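Local coordinates for uncharacterized egV family protein COG1307 (Ruminococcus gnavus, PDB 3JR7) that is of unassigned function but, as a member of the DegV family, probably binds lipid, possibly a fatty acid, at residues Tyr112-Val116 with His132-Ser136; Asp246-Ala250 with Ile294-Val298; Ala234-Ala238 with Leu266-Phe271; Pro85-Met89 with Leu117-Tyr122. All blocks are in the same frame, centred on the assembly; numbering follows the deposited sequence.

Contact 1: residues Tyr112-Val116 with His132-Ser136; sequences YNSAV and HVFNS
In the beta-alpha-beta unit made by strand 98-103, helix 111-126 and strand 130-135, the first turn of the helix settles on the strand that follows it, with Y112, A115 and V116 gathered round V133. The two short axes run almost antiparallel, at 172°, as in a beta-alpha-beta crossover, where the chain runs one way along the helix and back along the strand. V133 points at the helix and divides its methyls. V133 CG1 comes obliquely to the Y112 ring, 3.5 Å from Y112 CD1 and equally near CE1, and also meets the methyl of A115, A115 CB lying 3.7 Å from V133 CG1; CG2 lies against the backbone of A115, while V116 CG2 reaches V133 CB at 4.1 Å. The tyrosine swings across the strand because its CG is anti to the backbone N (chi1 179°), which lays one ring face on N135: N135 CB sits 4.0 Å from the centroid of the Y112 ring, a CH-pi contact. No direct hydrogen bond crosses the interface, but one water links the two elements, lying 2.7 Å from Y112 OH and also donating to V133 O, at an unusually short separation. A leucine in place of Y112 would probably leave this water without its helix-side partner and N135 CB without an aromatic face to rest on. The amide of N135 is engaged elsewhere, OD1 accepting from the backbone N of R137 and of A106. Beyond the contact, A115 also packs on V101 and T103 of the neighbouring parallel strand, helix 85-92 flanks it through Y88, and F134 faces the other side of the sheet, toward helices 141-155 and 160-173.

Contact 2: residues Asp246-Ala250 with Ile294-Val298; sequences DKILA and IIVVV
A250 and V297 exchange two backbone hydrogen bonds, the signature of an antiparallel hydrogen-bonded pair, and so join strand 248-253 to the C-terminal strand 294-297 inside a six-stranded mixed sheet. A250 N donates to V297 O at 2.9 Å in an almost straight bond (177°), and V297 N returns one to A250 O at 3.0 Å. Both carbonyl oxygens also take a CA-H...O contact, V297 O from L249 CA and A250 O from V296 CA, the latter at 3.5 Å, so each oxygen is approached by an N-H and a C-H from the partner strand. Outward from this pair, the packing gathers at the chain end. V298 turns toward the other strand, where its CG2 lies 3.7 Å from I248 O and also touches K247 CB. With V298 CG1 lodged between backbone N and carbonyl carbon (chi1 64°), CG2 is left anti to the N and directed at I248 O and the CB of K247. K247 itself carries its extended chain past the contact to the carbonyl O of V242. L249 fills the same face as V296 and V298, and an alanine here would probably open a gap beside V298 and take from helix 257-270 part of the surface on which L267 rests. The other face carries A250 and V297, which pack on L145 of helix 141-155, and farther along the strand I295, which lines the pocket occupied by a polyether molecule. The branch of L249 that does the touching is CD1, 3.8 Å from V298 CB and 4.2 Å from V296 CG1.

Contact 3: residues Ala234-Ala238 with Leu266-Phe271; sequences ADCVA and LLKERF
R270 reaches from the end of helix 257-270 across to helix 226-240, and nearly every atom of its side chain meets something. R270 CB lies 3.8 Å from A238 CB. The chain then runs extended from CG to NE, bringing R270 CD to 3.6 Å from the CB and O of A234, whose methyl also lies under one face of the guanidinium. At the tip, NE and NH1 form a side-on salt bridge with D235, both donating to the same oxygen: R270 NE to D235 OD1 at 2.8 Å, R270 NH1 to D235 OD1 at 3.2 Å and less straight. The oxygen lies in the guanidinium plane, with the carboxylate turned 29° from it. R270 NH2 faces back to its own helix and donates to L266 O at 2.9 Å, which fixes the rotation of the group. A weak bond from NH2 to E269 OE1 extends the bridge into a three-residue salt-bridge network. Beneath this polar rim, L267 CD2 nests against A234 and V237, and F271 CZ lies 3.7 Å from V237 CG1. A234 and A238 turn their methyls to the partner helix, whose axis passes 9.4 Å away at a crossing of -39°, an arrangement typical of neighbouring helices packed side by side on one face of an alpha/beta sheet.

Contact 4: residues Pro85-Met89 with Leu117-Tyr122; sequences PERYM and LGKNLY
Apolar contacts dominate where P85 and M89, at the start of helix 85-92, meet L117, L121 and Y122 of helix 111-126. The proline ring runs alongside the L117 side chain, with P85 CG 3.7 Å from L117 CD2, while P85 CB faces L121 CD1 at 3.9 Å. M89, present as selenomethionine, lies athwart L121. Its CG stands anti to the backbone N (chi1 -174°), which sends the chain over the partner helix: the CG of M89 rests 3.9 Å from Y122 CB, and its SE lies 3.8 Å from L121 CB. The helices cross at -61° with axes only 7.7 Å apart, a close helix-helix crossing in the layer that covers one side of the N-terminal alpha/beta sheet. G118 probably permits this, since a CB there would be likely to clash with P85 O and Y88 CB. Backbone meets backbone at this point, P85 O lying 3.4 Å from G118 CA. Polar atoms take part without a hydrogen bond between the segments. The carbonyl O of G118 touches M89 CB at 3.6 Å while accepting from Y122 N within its own helix, and the E86 chain bends at chi2 and brings OE2 beside L121 CD1. Y88 turns its ring toward the sheet, where its OH bonds to S111 OG.

How the contacts relate
The four contacts sample two sheets and the helices laid on them. Contact 2 is the buried one and the only one built on backbone hydrogen bonds between strands; contacts 1, 3 and 4 are only partly buried. Contact 3 lies directly over contact 2, L249 and V296 meeting L267 and V298 meeting V237, so apolar surface joins sheet to helices while the salt bridges stay at the outer rim. Contacts 1 and 4 form the corresponding pair in the other sheet's half, sharing helix 111-126: one side of it rests on a strand, another on helix 85-92. Contacts 3 and 4, both helix pairs, lie about 40 Å apart between centres; contact 3 adds a salt bridge to its apolar packing, whereas no hydrogen bond crosses contact 4.

Contact 1: residues Tyr112-Val116 with His132-Ser136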
# COMPACT_ATOMS: atom_id res chain seq x y z
N TYR A 112 2.17 -10.18 5.83
CA TYR A 112 1.66 -11.34 5.09
C TYR A 112 1.78 -12.64 5.91
O TYR A 112 0.80 -13.32 6.16
CB TYR A 112 2.38 -11.56 3.76
CG TYR A 112 1.86 -12.78 3.01
CD1 TYR A 112 0.59 -12.76 2.41
CD2 TYR A 112 2.61 -13.92 2.91
CE1 TYR A 112 0.09 -13.89 1.74
CE2 TYR A 112 2.11 -15.07 2.24
CZ TYR A 112 0.86 -15.04 1.68
OH TYR A 112 0.38 -16.16 1.03
N ASN A 113 2.98 -12.97 6.32
CA ASN A 113 3.17 -14.21 7.11
C ASN A 113 2.33 -14.29 8.41
O ASN A 113 1.79 -15.36 8.81
CB ASN A 113 4.65 -14.39 7.40
CG ASN A 113 5.41 -14.85 6.18
OD1 ASN A 113 4.84 -15.28 5.17
ND2 ASN A 113 6.73 -14.79 6.28
N SER A 114 2.20 -13.14 9.05
CA SER A 114 1.39 -13.01 10.22
C SER A 114 -0.09 -13.28 9.98
O SER A 114 -0.72 -14.02 10.75
CB SER A 114 1.58 -11.64 10.79
OG SER A 114 0.89 -11.52 11.96
N ALA A 115 -0.62 -12.71 8.90
CA ALA A 115 -1.98 -12.92 8.46
C ALA A 115 -2.26 -14.41 8.16
O ALA A 115 -3.30 -14.93 8.54
CB ALA A 115 -2.28 -12.07 7.22
N VAL A 116 -1.29 -15.08 7.51
CA VAL A 116 -1.38 -16.51 7.22
C VAL A 116 -1.39 -17.36 8.50
O VAL A 116 -2.21 -18.28 8.67
CB VAL A 116 -0.26 -16.94 6.22
CG1 VAL A 116 -0.17 -18.55 6.08
CG2 VAL A 116 -0.49 -16.29 4.86
N HIS A 132 -8.93 -15.85 2.86
CA HIS A 132 -7.84 -15.78 1.91
C HIS A 132 -7.00 -14.56 2.16
O HIS A 132 -7.52 -13.43 2.25
CB HIS A 132 -8.32 -15.79 0.45
CG HIS A 132 -7.19 -15.86 -0.52
ND1 HIS A 132 -6.59 -17.05 -0.86
CD2 HIS A 132 -6.44 -14.89 -1.10
CE1 HIS A 132 -5.57 -16.81 -1.68
NE2 HIS A 132 -5.46 -15.50 -1.83
N VAL A 133 -5.68 -14.76 2.27
CA VAL A 133 -4.72 -13.69 2.46
C VAL A 133 -4.05 -13.34 1.08
O VAL A 133 -3.40 -14.21 0.47
CB VAL A 133 -3.65 -14.06 3.48
CG1 VAL A 133 -2.69 -12.89 3.66
CG2 VAL A 133 -4.29 -14.44 4.83
N PHE A 134 -4.23 -12.10 0.61
CA PHE A 134 -3.60 -11.62 -0.63
C PHE A 134 -2.28 -10.91 -0.26
O PHE A 134 -2.25 -9.95 0.50
CB PHE A 134 -4.50 -10.64 -1.39
CG PHE A 134 -5.80 -11.20 -1.86
CD1 PHE A 134 -5.86 -11.98 -3.01
CD2 PHE A 134 -6.97 -10.91 -1.19
CE1 PHE A 134 -7.08 -12.51 -3.44
CE2 PHE A 134 -8.18 -11.41 -1.60
CZ PHE A 134 -8.25 -12.22 -2.73
N ASN A 135 -1.17 -11.43 -0.73
CA ASN A 135 0.10 -10.74 -0.67
C ASN A 135 0.01 -9.70 -1.77
O ASN A 135 0.05 -10.05 -2.93
CB ASN A 135 1.22 -11.74 -0.97
CG ASN A 135 2.57 -11.09 -1.21
OD1 ASN A 135 2.74 -9.90 -0.99
ND2 ASN A 135 3.54 -11.90 -1.64
N SER A 136 -0.06 -8.42 -1.44
CA SER A 136 -0.19 -7.38 -2.46
C SER A 136 1.00 -7.27 -3.39
O SER A 136 0.82 -6.77 -4.42
CB SER A 136 -0.40 -5.99 -1.86
OG SER A 136 0.75 -5.53 -1.18
O HOH W 1 -2.28 -16.43 0.57

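Contact 2: residues Asp246-Ala250 with Ile294-Val298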
# COMPACT_ATOMS: atom_id res chain seq x y z
N ASP A 246 -9.61 -0.15 -18.24
CA ASP A 246 -10.23 -1.05 -17.28
C ASP A 246 -9.79 -0.76 -15.84
O ASP A 246 -10.24 -1.46 -14.90
CB ASP A 246 -9.87 -2.51 -17.59
CG ASP A 246 -10.31 -2.97 -18.97
OD1 ASP A 246 -11.34 -2.43 -19.46
OD2 ASP A 246 -9.62 -3.85 -19.57
N LYS A 247 -8.93 0.24 -15.64
CA LYS A 247 -8.23 0.32 -14.37
C LYS A 247 -8.44 1.64 -13.65
O LYS A 247 -8.69 2.68 -14.26
CB LYS A 247 -6.73 0.04 -14.58
CG LYS A 247 -6.56 -1.27 -15.30
CD LYS A 247 -5.17 -1.72 -15.46
CE LYS A 247 -5.17 -3.18 -15.96
NZ LYS A 247 -3.78 -3.62 -16.29
N ILE A 248 -8.33 1.58 -12.33
CA ILE A 248 -8.38 2.74 -11.48
C ILE A 248 -6.92 3.07 -11.14
O ILE A 248 -6.12 2.18 -10.83
CB ILE A 248 -9.22 2.47 -10.22
CG1 ILE A 248 -10.66 2.08 -10.61
CG2 ILE A 248 -9.18 3.66 -9.29
CD1 ILE A 248 -11.65 1.94 -9.39
N LEU A 249 -6.56 4.34 -11.25
CA LEU A 249 -5.23 4.77 -10.90
C LEU A 249 -5.27 5.44 -9.53
O LEU A 249 -6.16 6.24 -9.25
CB LEU A 249 -4.66 5.70 -11.97
CG LEU A 249 -3.22 6.11 -11.69
CD1 LEU A 249 -2.33 5.99 -12.96
CD2 LEU A 249 -3.23 7.50 -11.10
N ALA A 250 -4.32 5.12 -8.69
CA ALA A 250 -4.27 5.66 -7.35
C ALA A 250 -2.97 6.36 -7.12
O ALA A 250 -1.90 5.91 -7.56
CB ALA A 250 -4.50 4.56 -6.27
N ILE A 294 5.72 10.59 -3.17
CA ILE A 294 4.63 10.32 -4.08
C ILE A 294 4.71 8.85 -4.47
O ILE A 294 5.78 8.35 -4.84
CB ILE A 294 4.74 11.16 -5.34
CG1 ILE A 294 4.52 12.63 -5.03
CG2 ILE A 294 3.69 10.72 -6.37
CD1 ILE A 294 3.00 12.96 -4.70
N ILE A 295 3.58 8.16 -4.37
CA ILE A 295 3.44 6.78 -4.77
C ILE A 295 2.33 6.70 -5.81
O ILE A 295 1.24 7.25 -5.60
CB ILE A 295 3.07 5.92 -3.53
CG1 ILE A 295 4.16 6.01 -2.45
CG2 ILE A 295 2.79 4.43 -3.95
CD1 ILE A 295 3.65 5.73 -1.08
N VAL A 296 2.58 5.98 -6.89
CA VAL A 296 1.57 5.75 -7.90
C VAL A 296 1.38 4.27 -8.20
O VAL A 296 2.36 3.53 -8.36
CB VAL A 296 1.96 6.43 -9.24
CG1 VAL A 296 0.91 6.16 -10.30
CG2 VAL A 296 2.22 8.00 -9.02
N VAL A 297 0.12 3.85 -8.30
CA VAL A 297 -0.24 2.49 -8.66
C VAL A 297 -1.35 2.47 -9.69
O VAL A 297 -2.32 3.19 -9.56
CB VAL A 297 -0.71 1.68 -7.41
CG1 VAL A 297 -1.09 0.26 -7.81
CG2 VAL A 297 0.40 1.62 -6.37
N VAL A 298 -1.21 1.58 -10.69
CA VAL A 298 -2.30 1.24 -11.60
C VAL A 298 -2.18 -0.26 -12.11
O VAL A 298 -0.99 -0.78 -12.11
CB VAL A 298 -2.36 2.24 -12.77
CG1 VAL A 298 -1.08 2.19 -13.65
CG2 VAL A 298 -3.66 2.08 -13.58

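Contact 3: residues Ala234-Ala238 with Leu266-Phe271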
# COMPACT_ATOMS: atom_id res chain seq x y z
N ALA A 234 5.98 9.33 -14.64
CA ALA A 234 4.82 9.28 -15.56
C ALA A 234 5.10 8.46 -16.80
O ALA A 234 4.26 7.69 -17.20
CB ALA A 234 4.32 10.70 -15.97
N ASP A 235 6.27 8.65 -17.42
CA ASP A 235 6.65 7.88 -18.57
C ASP A 235 6.77 6.40 -18.19
O ASP A 235 6.31 5.56 -18.96
CB ASP A 235 7.95 8.34 -19.20
CG ASP A 235 7.86 9.73 -19.81
OD1 ASP A 235 6.75 10.16 -20.19
OD2 ASP A 235 8.92 10.40 -19.91
N CYS A 236 7.39 6.08 -17.04
CA CYS A 236 7.54 4.66 -16.65
C CYS A 236 6.19 4.00 -16.49
O CYS A 236 5.96 2.87 -16.98
CB CYS A 236 8.30 4.52 -15.37
SG CYS A 236 10.03 4.91 -15.47
N VAL A 237 5.28 4.68 -15.82
CA VAL A 237 3.94 4.13 -15.59
C VAL A 237 3.29 3.88 -16.93
O VAL A 237 2.73 2.79 -17.18
CB VAL A 237 3.05 5.08 -14.79
CG1 VAL A 237 1.68 4.48 -14.63
CG2 VAL A 237 3.71 5.44 -13.43
N ALA A 238 3.41 4.86 -17.82
CA ALA A 238 2.79 4.78 -19.13
C ALA A 238 3.38 3.66 -20.00
O ALA A 238 2.65 3.01 -20.76
CB ALA A 238 2.87 6.14 -19.86
N LEU A 266 0.04 14.79 -15.42
CA LEU A 266 1.00 14.16 -16.33
C LEU A 266 0.54 12.79 -16.80
O LEU A 266 0.73 12.43 -17.93
CB LEU A 266 2.39 14.00 -15.67
CG LEU A 266 3.14 15.29 -15.31
CD1 LEU A 266 4.32 14.99 -14.33
CD2 LEU A 266 3.63 15.93 -16.59
N LEU A 267 -0.02 12.00 -15.90
CA LEU A 267 -0.46 10.65 -16.26
C LEU A 267 -1.61 10.71 -17.23
O LEU A 267 -1.67 9.93 -18.16
CB LEU A 267 -0.85 9.85 -15.00
CG LEU A 267 0.36 9.51 -14.14
CD1 LEU A 267 -0.06 9.16 -12.70
CD2 LEU A 267 1.26 8.39 -14.75
N LYS A 268 -2.52 11.63 -16.98
CA LYS A 268 -3.68 11.81 -17.85
C LYS A 268 -3.32 12.24 -19.27
O LYS A 268 -4.04 11.95 -20.21
CB LYS A 268 -4.60 12.84 -17.25
CG LYS A 268 -5.91 12.99 -17.96
CD LYS A 268 -6.90 13.77 -17.08
CE LYS A 268 -8.33 13.41 -17.41
NZ LYS A 268 -8.80 14.06 -18.63
N GLU A 269 -2.20 12.93 -19.43
CA GLU A 269 -1.70 13.25 -20.74
C GLU A 269 -1.22 12.00 -21.50
O GLU A 269 -1.14 12.03 -22.75
CB GLU A 269 -0.53 14.23 -20.64
CG GLU A 269 -0.79 15.59 -20.08
CD GLU A 269 0.47 16.46 -20.04
OE1 GLU A 269 1.56 16.03 -19.53
OE2 GLU A 269 0.37 17.59 -20.55
N ARG A 270 -0.83 10.97 -20.78
CA ARG A 270 -0.21 9.79 -21.33
C ARG A 270 -1.14 8.59 -21.57
O ARG A 270 -0.87 7.82 -22.43
CB ARG A 270 1.01 9.37 -20.50
CG ARG A 270 2.07 10.43 -20.43
CD ARG A 270 3.02 10.28 -19.31
NE ARG A 270 4.19 11.05 -19.61
CZ ARG A 270 4.21 12.36 -19.72
NH1 ARG A 270 5.31 12.96 -20.04
NH2 ARG A 270 3.12 13.06 -19.51
N PHE A 271 -2.22 8.47 -20.81
CA PHE A 271 -3.19 7.37 -21.00
C PHE A 271 -4.49 7.65 -20.26
O PHE A 271 -4.53 8.40 -19.29
CB PHE A 271 -2.64 6.00 -20.56
CG PHE A 271 -2.11 5.97 -19.13
CD1 PHE A 271 -2.95 5.63 -18.06
CD2 PHE A 271 -0.79 6.26 -18.88
CE1 PHE A 271 -2.47 5.57 -16.75
CE2 PHE A 271 -0.28 6.20 -17.58
CZ PHE A 271 -1.12 5.89 -16.50

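Contact 4: residues Pro85-Met89 with Leu117-Tyr122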
# COMPACT_ATOMS: atom_id res chain seq x y z
N PRO A 85 -0.12 -12.31 14.73
CA PRO A 85 -1.07 -13.30 14.21
C PRO A 85 -2.37 -13.28 15.00
O PRO A 85 -3.43 -13.53 14.43
CB PRO A 85 -0.34 -14.62 14.39
CG PRO A 85 1.14 -14.21 14.30
CD PRO A 85 1.21 -12.89 14.96
N GLU A 86 -2.29 -12.95 16.29
CA GLU A 86 -3.46 -13.00 17.14
C GLU A 86 -4.42 -11.89 16.79
O GLU A 86 -5.62 -12.11 16.81
CB GLU A 86 -3.05 -12.90 18.62
CG GLU A 86 -2.31 -14.17 19.08
CD GLU A 86 -0.84 -14.28 18.57
OE1 GLU A 86 -0.21 -13.22 18.26
OE2 GLU A 86 -0.31 -15.43 18.54
N ARG A 87 -3.89 -10.71 16.46
CA ARG A 87 -4.75 -9.65 16.00
C ARG A 87 -5.45 -10.01 14.69
O ARG A 87 -6.60 -9.64 14.49
CB ARG A 87 -3.98 -8.36 15.78
CG ARG A 87 -4.73 -7.14 16.25
CD ARG A 87 -4.11 -6.60 17.56
NE ARG A 87 -2.65 -6.72 17.42
CZ ARG A 87 -1.90 -6.05 16.53
NH1 ARG A 87 -2.46 -5.12 15.69
NH2 ARG A 87 -0.59 -6.31 16.48
N TYR A 88 -4.75 -10.67 13.78
CA TYR A 88 -5.38 -11.05 12.52
C TYR A 88 -6.48 -12.07 12.79
O TYR A 88 -7.60 -11.96 12.28
CB TYR A 88 -4.36 -11.59 11.55
CG TYR A 88 -3.66 -10.54 10.71
CD1 TYR A 88 -4.36 -9.84 9.72
CD2 TYR A 88 -2.27 -10.34 10.81
CE1 TYR A 88 -3.74 -8.94 8.94
CE2 TYR A 88 -1.62 -9.45 9.97
CZ TYR A 88 -2.39 -8.74 9.05
OH TYR A 88 -1.79 -7.86 8.21
N MSE A 89 -6.15 -13.06 13.64
CA MSE A 89 -7.15 -14.07 14.00
C MSE A 89 -8.43 -13.46 14.53
O MSE A 89 -9.53 -13.83 14.11
CB MSE A 89 -6.60 -15.08 15.02
CG MSE A 89 -7.60 -16.22 15.29
SE MSE A 89 -7.14 -17.25 16.88
CE MSE A 89 -8.02 -16.05 18.17
N LEU A 117 -0.50 -17.04 9.43
CA LEU A 117 -0.43 -17.75 10.69
C LEU A 117 -1.74 -17.49 11.48
O LEU A 117 -2.27 -18.38 12.14
CB LEU A 117 0.83 -17.28 11.47
CG LEU A 117 1.33 -18.09 12.62
CD1 LEU A 117 1.59 -19.56 12.13
CD2 LEU A 117 2.63 -17.42 13.14
N GLY A 118 -2.25 -16.26 11.40
CA GLY A 118 -3.52 -15.96 12.02
C GLY A 118 -4.65 -16.86 11.53
O GLY A 118 -5.55 -17.24 12.29
N LYS A 119 -4.61 -17.19 10.24
CA LYS A 119 -5.58 -18.11 9.67
C LYS A 119 -5.39 -19.54 10.24
O LYS A 119 -6.37 -20.24 10.55
CB LYS A 119 -5.50 -18.10 8.14
CG LYS A 119 -6.29 -19.18 7.50
CD LYS A 119 -6.18 -19.14 6.00
CE LYS A 119 -6.97 -20.32 5.41
NZ LYS A 119 -7.18 -20.22 3.96
N ASN A 120 -4.14 -19.95 10.44
CA ASN A 120 -3.88 -21.27 11.03
C ASN A 120 -4.43 -21.34 12.45
O ASN A 120 -5.11 -22.30 12.83
CB ASN A 120 -2.40 -21.61 10.93
CG ASN A 120 -1.97 -21.80 9.49
OD1 ASN A 120 -2.78 -22.13 8.64
ND2 ASN A 120 -0.72 -21.56 9.19
N LEU A 121 -4.18 -20.29 13.23
CA LEU A 121 -4.68 -20.20 14.59
C LEU A 121 -6.20 -20.19 14.58
O LEU A 121 -6.85 -20.90 15.37
CB LEU A 121 -4.13 -18.94 15.30
CG LEU A 121 -2.59 -18.90 15.47
CD1 LEU A 121 -2.20 -17.56 16.12
CD2 LEU A 121 -2.11 -20.14 16.29
N TYR A 122 -6.79 -19.40 13.69
CA TYR A 122 -8.28 -19.38 13.55
C TYR A 122 -8.85 -20.79 13.42
O TYR A 122 -9.83 -21.15 14.08
CB TYR A 122 -8.77 -18.52 12.34
CG TYR A 122 -10.26 -18.46 12.30
CD1 TYR A 122 -10.95 -17.47 12.98
CD2 TYR A 122 -10.99 -19.44 11.67
CE1 TYR A 122 -12.34 -17.46 13.00
CE2 TYR A 122 -12.39 -19.42 11.69
CZ TYR A 122 -13.04 -18.44 12.36
OH TYR A 122 -14.40 -18.46 12.41